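Local structure of type I polyketide synthase PikAII (3QP9) at residues L193-R207 against E218-A230. The protein is a C2-type ketoreductase domain of a modular polyketide synthase that probably epimerises the alpha-substituent of the beta-ketoacyl intermediate rather than reducing its keto group. Residues are numbered along the deposited sequence; the frame is centred on the assembly and turned at random.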
# COMPACT_ATOMS: atom_id res chain seq x y z
N LEU A 193 -10.76 6.79 -6.26
CA LEU A 193 -9.52 7.34 -5.80
C LEU A 193 -8.95 8.00 -6.99
O LEU A 193 -9.06 7.48 -8.08
CB LEU A 193 -8.57 6.23 -5.35
CG LEU A 193 -8.85 5.55 -4.02
CD1 LEU A 193 -8.33 4.05 -3.91
CD2 LEU A 193 -8.18 6.43 -2.84
N ILE A 194 -8.42 9.20 -6.81
CA ILE A 194 -7.85 9.95 -7.92
C ILE A 194 -6.56 10.53 -7.47
O ILE A 194 -6.56 11.24 -6.49
CB ILE A 194 -8.76 11.08 -8.36
CG1 ILE A 194 -10.14 10.53 -8.72
CG2 ILE A 194 -8.07 11.88 -9.51
CD1 ILE A 194 -11.21 11.56 -9.01
N ASP A 195 -5.46 10.35 -8.24
CA ASP A 195 -4.19 10.95 -7.81
C ASP A 195 -3.78 12.05 -8.79
O ASP A 195 -3.66 11.78 -9.97
CB ASP A 195 -3.10 9.87 -7.77
CG ASP A 195 -1.76 10.39 -7.26
OD1 ASP A 195 -0.81 10.42 -8.09
OD2 ASP A 195 -1.73 10.87 -6.10
N LEU A 196 -3.55 13.25 -8.27
CA LEU A 196 -3.21 14.44 -9.05
C LEU A 196 -1.73 14.43 -9.13
O LEU A 196 -1.10 13.69 -8.40
CB LEU A 196 -3.72 15.72 -8.37
CG LEU A 196 -5.25 15.78 -8.39
CD1 LEU A 196 -5.78 16.91 -7.51
CD2 LEU A 196 -5.85 15.91 -9.79
N PRO A 197 -1.16 15.14 -10.12
CA PRO A 197 0.30 15.15 -10.26
C PRO A 197 0.92 15.71 -8.96
O PRO A 197 0.35 16.67 -8.39
CB PRO A 197 0.54 16.14 -11.41
CG PRO A 197 -0.77 16.26 -12.19
CD PRO A 197 -1.88 15.96 -11.13
N SER A 198 2.08 15.19 -8.52
CA SER A 198 2.69 15.65 -7.22
C SER A 198 2.42 17.13 -6.88
O SER A 198 2.19 17.44 -5.73
CB SER A 198 4.19 15.39 -7.11
OG SER A 198 4.52 14.06 -7.49
N ASP A 199 2.46 18.00 -7.88
CA ASP A 199 2.17 19.44 -7.69
C ASP A 199 0.77 19.83 -8.10
O ASP A 199 -0.03 20.27 -7.26
CB ASP A 199 3.25 20.33 -8.32
CG ASP A 199 4.30 20.76 -7.29
OD1 ASP A 199 5.25 19.96 -7.02
OD2 ASP A 199 4.15 21.87 -6.72
N ALA A 200 0.46 19.65 -9.38
CA ALA A 200 -0.97 19.57 -9.83
C ALA A 200 -1.61 20.93 -10.15
O ALA A 200 -1.81 21.75 -9.26
CB ALA A 200 -1.82 18.80 -8.81
N ASP A 201 -1.89 21.14 -11.44
CA ASP A 201 -2.28 22.44 -12.02
C ASP A 201 -3.71 22.46 -12.49
O ASP A 201 -4.40 21.48 -12.32
CB ASP A 201 -1.34 22.79 -13.18
CG ASP A 201 -1.48 21.85 -14.38
OD1 ASP A 201 -2.32 20.90 -14.29
OD2 ASP A 201 -0.77 22.06 -15.41
N ARG A 202 -4.17 23.56 -13.12
CA ARG A 202 -5.61 23.67 -13.46
C ARG A 202 -6.13 22.67 -14.50
O ARG A 202 -7.24 22.15 -14.33
CB ARG A 202 -6.03 25.10 -13.82
CG ARG A 202 -7.55 25.35 -14.18
CD ARG A 202 -8.58 24.77 -13.11
NE ARG A 202 -9.79 25.60 -12.90
CZ ARG A 202 -10.74 25.84 -13.83
NH1 ARG A 202 -10.63 25.34 -15.06
NH2 ARG A 202 -11.78 26.62 -13.55
N ALA A 203 -5.38 22.44 -15.57
CA ALA A 203 -5.68 21.36 -16.52
C ALA A 203 -5.81 19.98 -15.83
O ALA A 203 -6.67 19.22 -16.19
CB ALA A 203 -4.64 21.29 -17.66
N ALA A 204 -5.01 19.70 -14.81
CA ALA A 204 -5.15 18.45 -14.05
C ALA A 204 -6.50 18.43 -13.23
O ALA A 204 -7.16 17.37 -13.11
CB ALA A 204 -3.93 18.26 -13.13
N LEU A 205 -6.93 19.58 -12.67
CA LEU A 205 -8.14 19.56 -11.81
C LEU A 205 -9.39 19.47 -12.70
O LEU A 205 -10.37 18.89 -12.32
CB LEU A 205 -8.18 20.78 -10.86
CG LEU A 205 -7.00 20.84 -9.85
CD1 LEU A 205 -6.90 22.28 -9.37
CD2 LEU A 205 -7.13 19.90 -8.60
N ASP A 206 -9.29 20.03 -13.91
CA ASP A 206 -10.28 19.83 -14.95
C ASP A 206 -10.45 18.35 -15.34
O ASP A 206 -11.58 17.90 -15.48
CB ASP A 206 -9.94 20.69 -16.18
CG ASP A 206 -10.23 22.24 -15.93
OD1 ASP A 206 -10.97 22.56 -14.94
OD2 ASP A 206 -9.71 23.11 -16.71
N ARG A 207 -9.35 17.61 -15.53
CA ARG A 207 -9.51 16.19 -15.77
C ARG A 207 -10.06 15.46 -14.58
O ARG A 207 -10.82 14.49 -14.76
CB ARG A 207 -8.22 15.54 -16.22
CG ARG A 207 -7.80 16.03 -17.70
CD ARG A 207 -6.42 15.40 -18.07
NE ARG A 207 -6.11 15.74 -19.46
CZ ARG A 207 -5.11 16.52 -19.84
NH1 ARG A 207 -4.25 17.03 -18.95
NH2 ARG A 207 -4.97 16.76 -21.13
N GLU A 218 -14.21 4.14 -14.41
CA GLU A 218 -13.04 3.71 -13.63
C GLU A 218 -13.15 4.22 -12.18
O GLU A 218 -13.86 5.18 -11.89
CB GLU A 218 -11.77 4.19 -14.33
CG GLU A 218 -11.56 3.64 -15.75
CD GLU A 218 -11.17 2.17 -15.81
OE1 GLU A 218 -10.72 1.54 -14.80
OE2 GLU A 218 -11.30 1.59 -16.86
N ASP A 219 -12.53 3.55 -11.23
CA ASP A 219 -12.51 4.06 -9.81
C ASP A 219 -11.12 4.13 -9.20
O ASP A 219 -10.98 4.46 -8.07
CB ASP A 219 -13.48 3.31 -8.89
CG ASP A 219 -13.08 1.85 -8.67
OD1 ASP A 219 -12.14 1.42 -9.37
OD2 ASP A 219 -13.73 1.12 -7.83
N GLN A 220 -10.03 4.00 -10.02
CA GLN A 220 -8.69 4.08 -9.48
C GLN A 220 -7.95 4.73 -10.60
O GLN A 220 -7.46 4.07 -11.51
CB GLN A 220 -8.05 2.66 -9.20
CG GLN A 220 -8.79 1.94 -8.08
CD GLN A 220 -8.21 0.57 -7.65
OE1 GLN A 220 -9.00 -0.37 -7.26
NE2 GLN A 220 -6.95 0.50 -7.52
N VAL A 221 -7.85 6.03 -10.51
CA VAL A 221 -7.43 6.87 -11.63
C VAL A 221 -6.29 7.76 -11.25
O VAL A 221 -6.28 8.37 -10.19
CB VAL A 221 -8.62 7.69 -12.22
CG1 VAL A 221 -8.23 8.44 -13.44
CG2 VAL A 221 -9.82 6.79 -12.55
N ALA A 222 -5.26 7.81 -12.14
CA ALA A 222 -4.25 8.80 -12.07
C ALA A 222 -4.43 9.90 -13.16
O ALA A 222 -4.83 9.59 -14.27
CB ALA A 222 -2.86 8.09 -12.29
N VAL A 223 -4.16 11.17 -12.82
CA VAL A 223 -4.33 12.36 -13.67
C VAL A 223 -2.92 12.86 -13.94
O VAL A 223 -2.16 13.20 -12.98
CB VAL A 223 -5.01 13.45 -12.94
CG1 VAL A 223 -5.13 14.66 -13.85
CG2 VAL A 223 -6.37 12.92 -12.48
N ARG A 224 -2.52 12.85 -15.21
CA ARG A 224 -1.17 13.20 -15.55
C ARG A 224 -1.21 14.22 -16.67
O ARG A 224 -2.28 14.52 -17.25
CB ARG A 224 -0.24 11.98 -15.92
CG ARG A 224 -0.09 10.96 -14.72
CD ARG A 224 0.67 11.58 -13.63
NE ARG A 224 0.98 10.70 -12.50
CZ ARG A 224 0.33 10.67 -11.32
NH1 ARG A 224 0.75 9.84 -10.36
NH2 ARG A 224 -0.73 11.44 -11.13
N ALA A 225 -0.06 14.80 -16.95
CA ALA A 225 0.04 15.75 -18.07
C ALA A 225 -0.48 15.11 -19.37
O ALA A 225 -1.05 15.77 -20.20
CB ALA A 225 1.54 16.18 -18.23
N SER A 226 -0.31 13.81 -19.51
CA SER A 226 -0.81 13.09 -20.71
C SER A 226 -2.31 12.90 -20.84
O SER A 226 -2.80 12.78 -21.98
CB SER A 226 -0.02 11.75 -20.91
OG SER A 226 -0.45 10.66 -20.07
N GLY A 227 -3.05 12.89 -19.71
CA GLY A 227 -4.46 12.58 -19.72
C GLY A 227 -4.79 11.70 -18.50
O GLY A 227 -4.12 11.79 -17.46
N LEU A 228 -5.83 10.87 -18.61
CA LEU A 228 -6.21 9.94 -17.53
C LEU A 228 -5.61 8.54 -17.73
O LEU A 228 -5.51 8.05 -18.92
CB LEU A 228 -7.72 9.88 -17.40
CG LEU A 228 -8.50 11.16 -17.20
CD1 LEU A 228 -9.97 10.90 -17.37
CD2 LEU A 228 -8.18 11.73 -15.79
N LEU A 229 -5.17 7.95 -16.62
CA LEU A 229 -4.70 6.55 -16.54
C LEU A 229 -5.46 5.73 -15.48
O LEU A 229 -5.77 6.24 -14.43
CB LEU A 229 -3.20 6.47 -16.22
CG LEU A 229 -2.31 7.10 -17.30
CD1 LEU A 229 -2.14 8.65 -17.01
CD2 LEU A 229 -0.85 6.46 -17.50
N ALA A 230 -5.73 4.45 -15.75
CA ALA A 230 -6.49 3.64 -14.85
C ALA A 230 -5.71 2.40 -14.45
O ALA A 230 -4.98 1.77 -15.25
CB ALA A 230 -7.84 3.23 -15.50
O HOH W 1 -3.49 16.89 -16.50
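Arg-224 reaches back to Asp-195 and sets both terminal nitrogens on one carboxylate oxygen, linking the two parallel strands of a right-handed beta-alpha-beta unit (strand 190-196, helix 202-212, strand 220-224) in the Rossmann-like structural subdomain, as in other polyketide synthase ketoreductases. The main arm of this salt bridge, Arg-224 NH1 to Asp-195 OD1 at 2.8 Å, arrives nearly along the C-O axis; NH2 meets OD1 from above the carboxylate, whose plane stands 67° from the guanidinium. Arg-224 NH2 also bonds Val-223 O at 2.9 Å, so the bent arginine is tied to its own strand too. Asp-165 forms a second salt bridge, with Arg-224 NE, while Thr-155 and the backbone of Ala-158 hold Asp-195 OD2, fixing the carboxylate's rotation and probably favouring its charged form. Alongside, the strands pair in parallel: Asp-195 N bonds Val-221 O, and Asp-195 O receives Val-223 N at 3.0 Å.

On the face covered by helix 202-212, Val-223 packs with both methyls. Placed anti to the backbone N (chi1 179°), Val-223 CG1 reaches the helix, 3.9 Å from Ala-204 CB, while Val-223 CG2 lies 3.6 Å from Ile-194 CG2. Farther out, Arg-207 CB rests on Leu-228 CD2, and its extended chain carries the guanidinium over Gly-227 in the type I turn 224-227. There a water in the guanidinium plane accepts from Arg-207 NH1 at 2.6 Å and donates to Arg-224 O at 2.8 Å.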